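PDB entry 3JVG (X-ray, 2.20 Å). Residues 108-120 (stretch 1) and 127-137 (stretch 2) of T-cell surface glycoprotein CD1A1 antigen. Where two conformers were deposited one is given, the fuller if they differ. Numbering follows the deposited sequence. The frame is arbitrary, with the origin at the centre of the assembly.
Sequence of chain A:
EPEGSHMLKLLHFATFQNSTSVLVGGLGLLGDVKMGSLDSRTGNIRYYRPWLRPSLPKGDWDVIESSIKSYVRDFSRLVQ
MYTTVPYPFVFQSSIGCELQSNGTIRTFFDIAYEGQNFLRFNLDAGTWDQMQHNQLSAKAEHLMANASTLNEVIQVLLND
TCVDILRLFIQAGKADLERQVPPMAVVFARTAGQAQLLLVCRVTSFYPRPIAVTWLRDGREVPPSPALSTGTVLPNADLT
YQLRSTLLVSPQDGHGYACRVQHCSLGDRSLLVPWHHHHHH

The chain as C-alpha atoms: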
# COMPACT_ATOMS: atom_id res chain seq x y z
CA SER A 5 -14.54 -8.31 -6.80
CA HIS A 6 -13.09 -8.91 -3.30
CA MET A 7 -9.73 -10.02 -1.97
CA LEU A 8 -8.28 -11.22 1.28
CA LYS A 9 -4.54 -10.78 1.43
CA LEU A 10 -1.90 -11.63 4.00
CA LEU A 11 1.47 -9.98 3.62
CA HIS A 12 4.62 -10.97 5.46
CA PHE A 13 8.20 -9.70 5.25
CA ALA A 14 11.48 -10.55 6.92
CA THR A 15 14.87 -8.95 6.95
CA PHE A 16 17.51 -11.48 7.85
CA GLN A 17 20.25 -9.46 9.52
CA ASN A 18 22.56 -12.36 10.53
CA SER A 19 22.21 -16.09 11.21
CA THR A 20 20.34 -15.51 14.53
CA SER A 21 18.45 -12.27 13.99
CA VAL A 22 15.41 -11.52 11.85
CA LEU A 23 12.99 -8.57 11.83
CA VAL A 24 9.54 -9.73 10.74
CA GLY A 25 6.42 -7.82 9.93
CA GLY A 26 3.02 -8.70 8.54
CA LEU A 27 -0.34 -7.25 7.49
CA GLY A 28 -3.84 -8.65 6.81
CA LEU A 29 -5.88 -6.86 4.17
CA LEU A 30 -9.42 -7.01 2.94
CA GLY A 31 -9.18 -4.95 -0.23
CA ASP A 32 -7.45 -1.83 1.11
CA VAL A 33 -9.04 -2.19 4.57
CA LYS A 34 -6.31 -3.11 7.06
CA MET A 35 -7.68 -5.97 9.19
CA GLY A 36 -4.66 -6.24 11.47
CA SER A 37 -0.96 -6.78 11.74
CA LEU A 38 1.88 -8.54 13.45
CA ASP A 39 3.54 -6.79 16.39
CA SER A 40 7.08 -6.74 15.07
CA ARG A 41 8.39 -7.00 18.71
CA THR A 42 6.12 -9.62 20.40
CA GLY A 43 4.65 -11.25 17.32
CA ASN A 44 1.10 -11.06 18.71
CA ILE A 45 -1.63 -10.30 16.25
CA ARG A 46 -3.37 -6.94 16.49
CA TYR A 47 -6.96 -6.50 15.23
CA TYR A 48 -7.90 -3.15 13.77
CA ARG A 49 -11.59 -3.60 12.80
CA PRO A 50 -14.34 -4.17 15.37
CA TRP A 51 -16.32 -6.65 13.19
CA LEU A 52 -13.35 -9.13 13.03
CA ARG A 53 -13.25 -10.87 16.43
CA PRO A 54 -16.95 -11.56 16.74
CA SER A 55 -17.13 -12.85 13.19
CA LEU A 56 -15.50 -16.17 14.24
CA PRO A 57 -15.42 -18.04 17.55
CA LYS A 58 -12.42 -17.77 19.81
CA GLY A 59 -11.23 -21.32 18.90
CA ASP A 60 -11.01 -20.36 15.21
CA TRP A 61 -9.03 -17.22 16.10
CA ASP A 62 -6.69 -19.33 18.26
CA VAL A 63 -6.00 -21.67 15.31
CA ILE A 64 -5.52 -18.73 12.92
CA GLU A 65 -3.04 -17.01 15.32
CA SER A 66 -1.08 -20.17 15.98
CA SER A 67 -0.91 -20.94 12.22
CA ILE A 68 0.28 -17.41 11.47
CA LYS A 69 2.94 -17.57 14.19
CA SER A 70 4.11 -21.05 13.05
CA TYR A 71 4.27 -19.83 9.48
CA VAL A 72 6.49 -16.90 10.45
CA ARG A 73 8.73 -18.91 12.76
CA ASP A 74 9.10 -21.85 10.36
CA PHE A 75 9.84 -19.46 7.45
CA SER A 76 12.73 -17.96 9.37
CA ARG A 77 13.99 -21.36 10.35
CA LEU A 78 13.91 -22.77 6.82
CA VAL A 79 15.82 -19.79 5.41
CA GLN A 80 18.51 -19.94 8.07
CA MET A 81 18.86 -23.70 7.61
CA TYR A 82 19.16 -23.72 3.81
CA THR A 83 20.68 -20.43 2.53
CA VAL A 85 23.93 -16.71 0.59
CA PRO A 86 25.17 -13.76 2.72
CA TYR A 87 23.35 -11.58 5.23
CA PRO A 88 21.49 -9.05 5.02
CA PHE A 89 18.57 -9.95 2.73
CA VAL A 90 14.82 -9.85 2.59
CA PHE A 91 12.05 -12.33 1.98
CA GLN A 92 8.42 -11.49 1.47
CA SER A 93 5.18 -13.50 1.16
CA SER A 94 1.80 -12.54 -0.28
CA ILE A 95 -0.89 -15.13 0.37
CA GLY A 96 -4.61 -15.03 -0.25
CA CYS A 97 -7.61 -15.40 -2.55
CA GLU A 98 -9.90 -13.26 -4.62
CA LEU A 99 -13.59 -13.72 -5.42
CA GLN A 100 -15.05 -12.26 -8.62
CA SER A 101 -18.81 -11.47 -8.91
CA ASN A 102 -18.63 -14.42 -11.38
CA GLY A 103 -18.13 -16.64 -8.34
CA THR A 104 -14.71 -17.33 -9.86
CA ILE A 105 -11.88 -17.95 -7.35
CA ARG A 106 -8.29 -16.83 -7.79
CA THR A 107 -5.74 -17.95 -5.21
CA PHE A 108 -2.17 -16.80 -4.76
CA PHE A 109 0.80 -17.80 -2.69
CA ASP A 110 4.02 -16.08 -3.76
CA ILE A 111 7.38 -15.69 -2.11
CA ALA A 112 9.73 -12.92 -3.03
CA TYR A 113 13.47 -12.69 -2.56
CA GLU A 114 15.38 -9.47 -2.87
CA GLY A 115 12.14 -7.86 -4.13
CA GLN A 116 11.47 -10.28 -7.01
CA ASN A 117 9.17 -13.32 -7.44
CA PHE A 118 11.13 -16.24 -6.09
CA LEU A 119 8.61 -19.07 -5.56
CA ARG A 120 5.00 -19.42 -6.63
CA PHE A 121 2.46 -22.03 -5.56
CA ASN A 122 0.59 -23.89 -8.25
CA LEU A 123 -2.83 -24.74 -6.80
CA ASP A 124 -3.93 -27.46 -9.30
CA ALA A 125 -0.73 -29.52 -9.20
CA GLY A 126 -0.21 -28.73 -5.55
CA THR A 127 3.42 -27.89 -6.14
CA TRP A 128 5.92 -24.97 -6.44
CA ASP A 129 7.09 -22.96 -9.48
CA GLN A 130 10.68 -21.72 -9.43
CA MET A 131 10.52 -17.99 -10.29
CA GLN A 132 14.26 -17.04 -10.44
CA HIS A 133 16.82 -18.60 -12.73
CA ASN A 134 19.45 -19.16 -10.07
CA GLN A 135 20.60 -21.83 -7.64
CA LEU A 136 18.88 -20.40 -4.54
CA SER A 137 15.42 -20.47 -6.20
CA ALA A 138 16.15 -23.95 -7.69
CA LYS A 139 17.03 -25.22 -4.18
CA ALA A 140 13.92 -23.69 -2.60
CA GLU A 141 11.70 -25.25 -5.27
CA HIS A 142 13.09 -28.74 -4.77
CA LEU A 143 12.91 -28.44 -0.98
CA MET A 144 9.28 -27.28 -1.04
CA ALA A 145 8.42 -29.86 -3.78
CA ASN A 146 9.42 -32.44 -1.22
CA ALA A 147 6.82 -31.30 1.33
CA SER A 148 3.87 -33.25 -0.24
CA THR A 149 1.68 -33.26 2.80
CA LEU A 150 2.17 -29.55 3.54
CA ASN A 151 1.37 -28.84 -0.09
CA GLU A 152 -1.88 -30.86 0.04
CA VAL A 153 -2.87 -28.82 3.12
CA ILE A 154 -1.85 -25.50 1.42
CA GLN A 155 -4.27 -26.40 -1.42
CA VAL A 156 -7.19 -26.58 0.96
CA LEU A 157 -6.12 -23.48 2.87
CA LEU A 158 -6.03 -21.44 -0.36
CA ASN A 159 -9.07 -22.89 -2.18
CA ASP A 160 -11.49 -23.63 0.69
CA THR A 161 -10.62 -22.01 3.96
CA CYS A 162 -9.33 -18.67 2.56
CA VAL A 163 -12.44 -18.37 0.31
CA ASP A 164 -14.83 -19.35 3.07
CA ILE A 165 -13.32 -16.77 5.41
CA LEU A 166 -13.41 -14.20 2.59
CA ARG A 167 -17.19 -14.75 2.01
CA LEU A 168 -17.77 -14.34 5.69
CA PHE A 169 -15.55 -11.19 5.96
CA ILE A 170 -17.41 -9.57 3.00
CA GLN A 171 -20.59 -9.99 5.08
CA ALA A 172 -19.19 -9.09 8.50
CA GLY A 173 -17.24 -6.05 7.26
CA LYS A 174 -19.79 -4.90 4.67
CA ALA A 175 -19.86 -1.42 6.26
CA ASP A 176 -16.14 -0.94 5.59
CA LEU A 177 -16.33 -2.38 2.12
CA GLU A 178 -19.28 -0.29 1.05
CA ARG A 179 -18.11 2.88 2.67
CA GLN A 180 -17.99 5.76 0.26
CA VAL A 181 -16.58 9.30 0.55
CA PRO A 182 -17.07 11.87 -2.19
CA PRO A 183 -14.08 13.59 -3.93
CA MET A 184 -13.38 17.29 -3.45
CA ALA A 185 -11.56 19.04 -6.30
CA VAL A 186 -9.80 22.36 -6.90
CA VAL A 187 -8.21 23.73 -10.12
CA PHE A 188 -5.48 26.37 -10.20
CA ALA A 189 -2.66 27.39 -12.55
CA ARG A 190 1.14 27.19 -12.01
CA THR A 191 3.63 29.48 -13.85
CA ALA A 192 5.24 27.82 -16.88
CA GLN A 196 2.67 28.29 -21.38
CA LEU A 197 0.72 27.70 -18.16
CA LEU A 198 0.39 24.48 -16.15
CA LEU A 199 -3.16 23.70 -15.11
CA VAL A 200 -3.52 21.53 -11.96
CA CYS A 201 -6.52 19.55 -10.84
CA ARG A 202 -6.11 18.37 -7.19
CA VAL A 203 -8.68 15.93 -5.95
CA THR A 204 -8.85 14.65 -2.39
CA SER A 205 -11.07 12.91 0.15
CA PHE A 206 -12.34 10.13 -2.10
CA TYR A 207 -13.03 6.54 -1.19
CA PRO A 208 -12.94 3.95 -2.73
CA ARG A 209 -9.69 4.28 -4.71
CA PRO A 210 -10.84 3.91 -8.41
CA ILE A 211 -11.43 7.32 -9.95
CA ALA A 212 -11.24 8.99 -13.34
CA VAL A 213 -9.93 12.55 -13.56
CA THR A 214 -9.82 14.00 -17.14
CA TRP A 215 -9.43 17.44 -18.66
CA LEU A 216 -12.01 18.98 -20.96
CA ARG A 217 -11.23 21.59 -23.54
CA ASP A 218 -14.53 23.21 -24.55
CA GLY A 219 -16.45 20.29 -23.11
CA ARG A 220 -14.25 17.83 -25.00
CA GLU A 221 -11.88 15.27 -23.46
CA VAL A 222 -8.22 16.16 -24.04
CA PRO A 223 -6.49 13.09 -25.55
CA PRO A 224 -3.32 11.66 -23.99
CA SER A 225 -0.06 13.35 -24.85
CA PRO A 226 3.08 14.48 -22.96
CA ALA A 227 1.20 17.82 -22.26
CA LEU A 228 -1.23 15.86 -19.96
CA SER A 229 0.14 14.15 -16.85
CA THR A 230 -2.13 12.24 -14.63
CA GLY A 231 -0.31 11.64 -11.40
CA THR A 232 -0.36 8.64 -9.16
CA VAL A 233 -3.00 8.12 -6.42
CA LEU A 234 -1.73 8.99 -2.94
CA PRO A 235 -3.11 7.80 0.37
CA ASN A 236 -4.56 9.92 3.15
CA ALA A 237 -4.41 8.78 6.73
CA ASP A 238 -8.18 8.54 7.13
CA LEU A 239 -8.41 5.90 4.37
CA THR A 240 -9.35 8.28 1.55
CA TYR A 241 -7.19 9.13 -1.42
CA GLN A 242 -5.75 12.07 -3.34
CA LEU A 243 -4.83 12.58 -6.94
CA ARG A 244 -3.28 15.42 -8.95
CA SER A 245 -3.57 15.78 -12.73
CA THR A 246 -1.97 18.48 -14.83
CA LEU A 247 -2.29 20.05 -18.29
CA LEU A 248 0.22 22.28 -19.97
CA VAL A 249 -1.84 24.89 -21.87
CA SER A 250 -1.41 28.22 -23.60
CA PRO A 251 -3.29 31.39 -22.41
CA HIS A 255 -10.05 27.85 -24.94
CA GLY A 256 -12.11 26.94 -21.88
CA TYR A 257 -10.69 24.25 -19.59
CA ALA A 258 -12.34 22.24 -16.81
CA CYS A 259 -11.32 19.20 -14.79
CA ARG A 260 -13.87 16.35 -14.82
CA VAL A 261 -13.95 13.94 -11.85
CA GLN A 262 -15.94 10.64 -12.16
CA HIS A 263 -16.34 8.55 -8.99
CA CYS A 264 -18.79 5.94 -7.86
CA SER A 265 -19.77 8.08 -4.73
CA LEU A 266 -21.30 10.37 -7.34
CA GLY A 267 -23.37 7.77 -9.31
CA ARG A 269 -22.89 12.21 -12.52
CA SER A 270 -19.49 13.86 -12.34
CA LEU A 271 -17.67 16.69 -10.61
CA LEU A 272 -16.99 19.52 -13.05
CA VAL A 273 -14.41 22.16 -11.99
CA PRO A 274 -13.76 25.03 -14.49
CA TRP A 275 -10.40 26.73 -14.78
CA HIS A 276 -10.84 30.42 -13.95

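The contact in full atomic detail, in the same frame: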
# COMPACT_ATOMS: atom_id res chain seq x y z
N PHE A 108 -3.56 -17.15 -4.53
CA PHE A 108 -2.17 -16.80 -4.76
C PHE A 108 -1.34 -17.14 -3.56
O PHE A 108 -1.81 -17.02 -2.42
CB PHE A 108 -1.99 -15.32 -5.14
CG PHE A 108 -2.68 -14.33 -4.20
CD1 PHE A 108 -3.99 -13.97 -4.39
CD2 PHE A 108 -1.96 -13.73 -3.16
CE1 PHE A 108 -4.61 -13.07 -3.56
CE2 PHE A 108 -2.54 -12.78 -2.33
CZ PHE A 108 -3.91 -12.46 -2.50
N PHE A 109 -0.12 -17.60 -3.81
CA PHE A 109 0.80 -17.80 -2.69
C PHE A 109 2.18 -17.66 -3.36
O PHE A 109 2.64 -18.58 -4.05
CB PHE A 109 0.58 -19.20 -2.05
CG PHE A 109 1.49 -19.52 -0.84
CD1 PHE A 109 1.27 -20.71 -0.13
CD2 PHE A 109 2.47 -18.66 -0.39
CE1 PHE A 109 2.04 -21.05 1.00
CE2 PHE A 109 3.26 -18.97 0.71
CZ PHE A 109 3.05 -20.20 1.42
N ASP A 110 2.76 -16.47 -3.17
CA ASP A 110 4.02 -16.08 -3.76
C ASP A 110 5.01 -15.70 -2.66
O ASP A 110 4.66 -15.05 -1.64
CB ASP A 110 3.85 -14.88 -4.68
CG ASP A 110 3.00 -15.19 -5.91
OD1 ASP A 110 1.77 -15.08 -5.81
OD2 ASP A 110 3.57 -15.50 -6.99
N ILE A 111 6.25 -16.11 -2.88
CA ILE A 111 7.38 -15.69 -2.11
C ILE A 111 8.34 -14.86 -2.96
O ILE A 111 8.66 -15.19 -4.13
CB ILE A 111 7.99 -16.87 -1.42
CG1 ILE A 111 6.89 -17.51 -0.50
CG2 ILE A 111 9.24 -16.47 -0.68
CD1 ILE A 111 7.19 -18.84 0.01
N ALA A 112 8.75 -13.72 -2.38
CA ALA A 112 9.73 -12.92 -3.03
C ALA A 112 11.06 -12.98 -2.28
O ALA A 112 11.14 -13.24 -1.05
CB ALA A 112 9.24 -11.45 -3.20
N TYR A 113 12.11 -12.70 -3.06
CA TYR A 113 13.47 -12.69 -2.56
C TYR A 113 14.16 -11.56 -3.24
O TYR A 113 14.08 -11.41 -4.46
CB TYR A 113 14.18 -14.03 -2.82
CG TYR A 113 15.65 -13.96 -2.51
CD1 TYR A 113 16.10 -13.70 -1.19
CD2 TYR A 113 16.58 -14.09 -3.53
CE1 TYR A 113 17.46 -13.61 -0.91
CE2 TYR A 113 17.96 -13.99 -3.28
CZ TYR A 113 18.39 -13.75 -1.97
OH TYR A 113 19.75 -13.68 -1.77
N GLU A 114 14.81 -10.74 -2.45
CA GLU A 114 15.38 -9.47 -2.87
C GLU A 114 14.40 -8.73 -3.77
O GLU A 114 14.79 -8.25 -4.81
CB GLU A 114 16.76 -9.63 -3.53
CG GLU A 114 17.96 -9.95 -2.52
CD GLU A 114 18.17 -8.89 -1.32
OE1 GLU A 114 19.30 -8.27 -1.31
OE2 GLU A 114 17.27 -8.69 -0.40
N GLY A 115 13.13 -8.65 -3.37
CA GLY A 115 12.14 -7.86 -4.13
C GLY A 115 11.70 -8.40 -5.49
O GLY A 115 11.16 -7.67 -6.29
N GLN A 116 11.91 -9.69 -5.75
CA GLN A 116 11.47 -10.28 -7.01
C GLN A 116 10.83 -11.61 -6.76
O GLN A 116 11.25 -12.29 -5.86
CB GLN A 116 12.68 -10.57 -7.93
CG GLN A 116 13.40 -9.35 -8.51
CD GLN A 116 12.47 -8.43 -9.28
OE1 GLN A 116 11.59 -8.87 -10.05
NE2 GLN A 116 12.67 -7.13 -9.09
N ASN A 117 9.83 -12.00 -7.56
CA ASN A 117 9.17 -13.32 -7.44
C ASN A 117 10.25 -14.36 -7.32
O ASN A 117 11.17 -14.36 -8.11
CB ASN A 117 8.35 -13.61 -8.69
CG ASN A 117 7.22 -12.65 -8.87
OD1 ASN A 117 6.71 -12.12 -7.87
ND2 ASN A 117 6.78 -12.42 -10.11
N PHE A 118 10.12 -15.24 -6.34
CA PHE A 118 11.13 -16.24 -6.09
C PHE A 118 10.50 -17.66 -6.11
O PHE A 118 11.08 -18.63 -6.65
CB PHE A 118 11.78 -15.87 -4.76
CG PHE A 118 12.72 -16.90 -4.21
CD1 PHE A 118 14.05 -16.96 -4.64
CD2 PHE A 118 12.29 -17.75 -3.22
CE1 PHE A 118 14.95 -17.89 -4.10
CE2 PHE A 118 13.16 -18.69 -2.64
CZ PHE A 118 14.52 -18.76 -3.08
N LEU A 119 9.31 -17.80 -5.54
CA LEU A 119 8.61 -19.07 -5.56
C LEU A 119 7.12 -18.79 -5.68
O LEU A 119 6.63 -17.82 -5.10
CB LEU A 119 8.91 -19.78 -4.27
CG LEU A 119 9.36 -21.19 -4.08
CD1 LEU A 119 10.20 -21.82 -5.23
CD2 LEU A 119 10.05 -21.30 -2.68
N ARG A 120 6.42 -19.60 -6.44
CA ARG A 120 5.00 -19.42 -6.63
C ARG A 120 4.28 -20.80 -6.55
O ARG A 120 4.66 -21.78 -7.22
CB ARG A 120 4.69 -18.75 -7.97
CG ARG A 120 3.20 -18.79 -8.34
CD ARG A 120 2.90 -18.00 -9.64
NE ARG A 120 3.08 -16.55 -9.43
CZ ARG A 120 3.16 -15.64 -10.39
NH1 ARG A 120 3.10 -15.98 -11.68
NH2 ARG A 120 3.31 -14.36 -10.05
N THR A 127 1.98 -27.99 -6.30
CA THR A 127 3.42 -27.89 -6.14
C THR A 127 3.91 -26.43 -6.29
O THR A 127 3.08 -25.52 -6.41
CB THR A 127 4.13 -28.80 -7.11
OG1 THR A 127 5.51 -28.99 -6.70
CG2 THR A 127 4.00 -28.22 -8.54
N TRP A 128 5.24 -26.25 -6.32
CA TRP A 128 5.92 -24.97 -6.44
C TRP A 128 6.58 -24.69 -7.78
O TRP A 128 7.29 -25.54 -8.31
CB TRP A 128 6.90 -24.81 -5.30
CG TRP A 128 6.21 -24.86 -3.94
CD1 TRP A 128 5.91 -25.99 -3.20
CD2 TRP A 128 5.70 -23.75 -3.19
NE1 TRP A 128 5.28 -25.64 -2.03
CE2 TRP A 128 5.11 -24.28 -2.00
CE3 TRP A 128 5.68 -22.34 -3.40
CZ2 TRP A 128 4.54 -23.46 -1.02
CZ3 TRP A 128 5.10 -21.53 -2.43
CH2 TRP A 128 4.52 -22.10 -1.26
N ASP A 129 6.33 -23.50 -8.32
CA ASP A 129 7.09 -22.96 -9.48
C ASP A 129 8.29 -22.12 -9.03
O ASP A 129 8.15 -21.16 -8.24
CB ASP A 129 6.20 -22.13 -10.44
CG ASP A 129 4.87 -22.85 -10.82
OD1 ASP A 129 4.80 -24.11 -10.78
OD2 ASP A 129 3.89 -22.14 -11.18
N GLN A 130 9.46 -22.47 -9.58
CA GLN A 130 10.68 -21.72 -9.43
C GLN A 130 10.52 -20.44 -10.25
O GLN A 130 10.23 -20.50 -11.46
CB GLN A 130 11.86 -22.57 -9.94
CG GLN A 130 13.25 -21.91 -9.85
CD GLN A 130 14.39 -22.75 -10.53
OE1 GLN A 130 14.32 -23.96 -10.66
NE2 GLN A 130 15.44 -22.07 -10.91
N MET A 131 10.70 -19.27 -9.61
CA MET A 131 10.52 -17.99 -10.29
C MET A 131 11.82 -17.24 -10.68
O MET A 131 11.78 -16.29 -11.46
CB MET A 131 9.60 -17.10 -9.46
CG MET A 131 8.22 -17.78 -9.21
SD MET A 131 7.34 -18.13 -10.77
CE MET A 131 6.74 -16.50 -11.23
N GLN A 132 12.95 -17.65 -10.09
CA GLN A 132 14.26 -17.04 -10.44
C GLN A 132 15.16 -18.10 -11.02
O GLN A 132 15.16 -19.25 -10.58
CB GLN A 132 14.92 -16.38 -9.23
CG GLN A 132 14.38 -14.98 -8.91
CD GLN A 132 14.80 -14.49 -7.52
OE1 GLN A 132 15.86 -14.86 -7.02
NE2 GLN A 132 13.97 -13.70 -6.90
N HIS A 133 15.91 -17.71 -12.03
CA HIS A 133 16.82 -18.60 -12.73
C HIS A 133 18.18 -18.59 -12.06
O HIS A 133 19.18 -18.09 -12.64
CB HIS A 133 16.97 -18.17 -14.19
CG HIS A 133 17.50 -19.26 -15.08
ND1 HIS A 133 18.65 -19.12 -15.82
CD2 HIS A 133 17.04 -20.51 -15.32
CE1 HIS A 133 18.88 -20.25 -16.49
NE2 HIS A 133 17.90 -21.09 -16.21
N ASN A 134 18.22 -19.10 -10.83
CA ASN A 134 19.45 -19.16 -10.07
C ASN A 134 19.41 -20.31 -9.09
O ASN A 134 18.33 -20.89 -8.83
CB ASN A 134 19.73 -17.83 -9.36
CG ASN A 134 18.63 -17.45 -8.38
OD1 ASN A 134 18.17 -18.27 -7.63
ND2 ASN A 134 18.24 -16.17 -8.37
N GLN A 135 20.56 -20.66 -8.53
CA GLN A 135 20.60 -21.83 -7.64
C GLN A 135 19.75 -21.69 -6.37
O GLN A 135 19.09 -22.62 -5.99
CB GLN A 135 22.04 -22.24 -7.32
CG GLN A 135 22.71 -23.03 -8.47
N LEU A 136 19.71 -20.53 -5.75
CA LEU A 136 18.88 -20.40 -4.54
C LEU A 136 17.42 -20.74 -4.81
O LEU A 136 16.85 -21.53 -4.10
CB LEU A 136 19.04 -19.03 -3.88
CG LEU A 136 18.45 -18.85 -2.48
CD1 LEU A 136 19.10 -19.74 -1.43
CD2 LEU A 136 18.57 -17.39 -2.07
N SER A 137 16.82 -20.18 -5.85
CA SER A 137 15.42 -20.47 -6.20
C SER A 137 15.21 -21.96 -6.61
O SER A 137 14.23 -22.58 -6.22
CB SER A 137 14.97 -19.49 -7.34
OG SER A 137 13.55 -19.56 -7.58
O HOH W 1 11.37 -13.12 -10.56

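What holds the two stretches together most firmly? The backbones of strands 116-120 and 127-130 run antiparallel and pair at R120 and D129, where D129 N donates to R120 O at 2.6 Å and R120 N donates to D129 O at 2.9 Å. One step along, L119 and Q130 form a non-hydrogen-bonded pair, so L119 CA lies 3.4 Å from D129 O in a CA-H...O contact. The ladder then closes at F118, where F118 O accepts from M131 N at 3.1 Å. F118 O also accepts from S137 OG at 2.8 Å, which ties the first turn of the helix to strand 116-120.

How does the chain beyond the paired strands stay attached to the hairpin? Q132 reaches back with its amide: Q132 NE2 donates to N117 O at 3.1 Å and, in a weak bond, to Y113 O at 3.3 Å. The side chain is held from its own stretch as well, since N134 ND2 donates to Q132 OE1 at 3.0 Å. N134 in turn caps the helix, N134 OD1 accepting from S137 N at 2.9 Å, while Q132 N donates to S137 OG at 3.2 Å. S137 OG is therefore both an acceptor within its stretch and a donor to F118 O. A water adds a bridge, its oxygen donating to N117 O at 2.8 Å and weakly to M131 O at 3.3 Å.

What becomes of the charge on R120? Its side chain leaves the sheet on the same face as that of D129, but its salt bridge lies within the first stretch, with R120 NE 2.7 Å from D110 OD2. The methyl end of M131 covers one face of the guanidinium, M131 CE standing 3.7 Å from R120 NH1, so an apolar group packs against the flat cation.

Which side chains fill the remaining space? W128 presents its edge to the face of F109 with the planes at 75°, and W128 CH2 comes within 3.5 Å of F109 CE1. L119 CG, 3.9 Å from W128 CE3, and I111 CD1, 4.2 Å from W128 CZ3, add aliphatic contacts to the same indole. Farther along, L136 packs over the face of Y113, with L136 CD2 3.6 Å from Y113 CZ in a CH-pi arrangement. L136 also meets F118, L136 CG lying 4.0 Å from F118 CE1, so one leucine contacts two aromatic rings of the hairpin.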